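Local coordinates for phosphate binding protein (Planctomyces limnophilus, PDB 4JWO) that probably binds phosphate as the solute-binding component of a system that transports the ion across the cytoplasmic membrane, at residues 177-180 with 181-185. Sequence-based numbering, arbitrary orientation.
Sequences SEVR and EGWPD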
loop_
_atom_site.group_PDB
_atom_site.type_symbol
_atom_site.label_atom_id
_atom_site.label_comp_id
_atom_site.label_asym_id
_atom_site.label_seq_id
_atom_site.Cartn_x
_atom_site.Cartn_y
_atom_site.Cartn_z
ATOM N N SER A 177 13.981 2.437 -26.227
ATOM C CA SER A 177 13.781 1.677 -27.467
ATOM C C SER A 177 13.673 0.183 -27.193
ATOM O O SER A 177 13.186 -0.588 -28.030
ATOM C CB SER A 177 14.945 1.922 -28.431
ATOM O OG SER A 177 16.175 1.621 -27.788
ATOM N N GLU A 178 14.164 -0.223 -26.031
ATOM C CA GLU A 178 14.167 -1.625 -25.645
ATOM C C GLU A 178 12.863 -2.024 -24.963
ATOM O O GLU A 178 12.603 -3.212 -24.771
ATOM C CB GLU A 178 15.362 -1.916 -24.717
ATOM C CG GLU A 178 16.704 -1.864 -25.431
ATOM C CD GLU A 178 17.892 -1.866 -24.483
ATOM O OE1 GLU A 178 17.736 -1.419 -23.332
ATOM O OE2 GLU A 178 18.988 -2.307 -24.892
ATOM N N VAL A 179 12.044 -1.040 -24.598
ATOM C CA VAL A 179 10.778 -1.314 -23.918
ATOM C C VAL A 179 9.653 -1.546 -24.918
ATOM O O VAL A 179 8.905 -2.509 -24.817
ATOM C CB VAL A 179 10.391 -0.179 -22.956
ATOM C CG1 VAL A 179 9.121 -0.550 -22.178
ATOM C CG2 VAL A 179 11.537 0.096 -21.999
ATOM N N ARG A 180 9.543 -0.657 -25.894
ATOM C CA ARG A 180 8.535 -0.788 -26.939
ATOM C C ARG A 180 9.134 -0.376 -28.271
ATOM O O ARG A 180 9.881 0.603 -28.343
ATOM C CB ARG A 180 7.308 0.081 -26.638
ATOM C CG ARG A 180 6.158 -0.108 -27.638
ATOM C CD ARG A 180 5.033 0.865 -27.366
ATOM N NE ARG A 180 4.478 0.694 -26.027
ATOM C CZ ARG A 180 3.365 1.273 -25.597
ATOM N NH1 ARG A 180 2.665 2.039 -26.420
ATOM N NH2 ARG A 180 2.949 1.069 -24.350
ATOM N N GLU A 181 8.795 -1.135 -29.313
ATOM C CA GLU A 181 9.254 -0.897 -30.674
ATOM C C GLU A 181 9.083 0.558 -31.060
ATOM O O GLU A 181 7.987 1.110 -30.957
ATOM C CB GLU A 181 8.447 -1.754 -31.661
ATOM C CG GLU A 181 8.845 -1.561 -33.111
ATOM C CD GLU A 181 10.153 -2.245 -33.447
ATOM O OE1 GLU A 181 10.526 -3.198 -32.728
ATOM O OE2 GLU A 181 10.808 -1.830 -34.426
ATOM N N GLY A 182 10.173 1.187 -31.487
ATOM C CA GLY A 182 10.103 2.520 -32.045
ATOM C C GLY A 182 10.363 3.655 -31.075
ATOM O O GLY A 182 10.614 4.772 -31.500
ATOM N N TRP A 183 10.318 3.377 -29.777
ATOM C CA TRP A 183 10.582 4.419 -28.786
ATOM C C TRP A 183 12.038 4.889 -28.911
ATOM O O TRP A 183 12.886 4.157 -29.434
ATOM C CB TRP A 183 10.291 3.902 -27.371
ATOM C CG TRP A 183 8.840 3.924 -27.004
ATOM C CD1 TRP A 183 7.801 4.318 -27.795
ATOM C CD2 TRP A 183 8.276 3.544 -25.746
ATOM N NE1 TRP A 183 6.613 4.210 -27.103
ATOM C CE2 TRP A 183 6.876 3.735 -25.843
ATOM C CE3 TRP A 183 8.812 3.066 -24.543
ATOM C CZ2 TRP A 183 6.007 3.462 -24.783
ATOM C CZ3 TRP A 183 7.949 2.789 -23.487
ATOM C CH2 TRP A 183 6.558 2.990 -23.616
ATOM N N PRO A 184 12.326 6.114 -28.456
ATOM C CA PRO A 184 13.662 6.682 -28.676
ATOM C C PRO A 184 14.811 5.838 -28.140
ATOM O O PRO A 184 14.738 5.217 -27.071
ATOM C CB PRO A 184 13.597 8.026 -27.947
ATOM C CG PRO A 184 12.154 8.415 -28.047
ATOM C CD PRO A 184 11.385 7.115 -27.918
ATOM N N ASP A 185 15.884 5.826 -28.923
ATOM C CA ASP A 185 17.139 5.184 -28.553
ATOM C C ASP A 185 17.854 6.073 -27.537
ATOM O O ASP A 185 18.905 6.655 -27.815
ATOM C CB ASP A 185 17.987 4.990 -29.812
ATOM C CG ASP A 185 19.312 4.301 -29.530
ATOM O OD1 ASP A 185 19.393 3.562 -28.534
ATOM O OD2 ASP A 185 20.273 4.495 -30.305
#
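A type II beta turn from Arg180 to Trp183 reverses the chain in the loop between helix 160-167 and strand 189-192, and the residues at its two ends, Arg180 and Trp183, also meet through their side chains. The turn is closed by Trp183 N donating to Arg180 O over 3.2 Å, nearly straight at 165°, while Gly182 takes the third position with a positive phi, where a CB would press on the carbonyl oxygen of Glu181. The arginine side chain packs across one face of the indole. Arg180 CB sits over the face of the six-membered ring in a CH-pi contact, 3.7 Å from its centroid. With CG anti to the backbone N (chi1 -175°) and chi2 also extended, the chain runs on across the indole, Arg180 CD passing near Trp183 NE1 and CE2. The bend at chi3 then turns one face of the guanidinium to Trp183 CZ2, which sits toward the rim of that group, 3.4 Å from Arg180 NE, the two planes 26° apart. Glu162 of the preceding helix forms a salt bridge with Arg180 NE and so fixes this end of the arginine. From the neighbouring position Val179 CG1 touches Trp183 CZ3 at 3.8 Å, and Phe154 meets the indole edge-to-face. With an alanine in place of Trp183, the aliphatic part of Arg180 would probably lose its platform and a gap would be likely to open between Val179 and Phe154. At this remote end of a periplasmic-binding-protein fold, the example is a type II turn with glycine at its third position, its first and last residues joined by CH-pi packing of arginine on tryptophan.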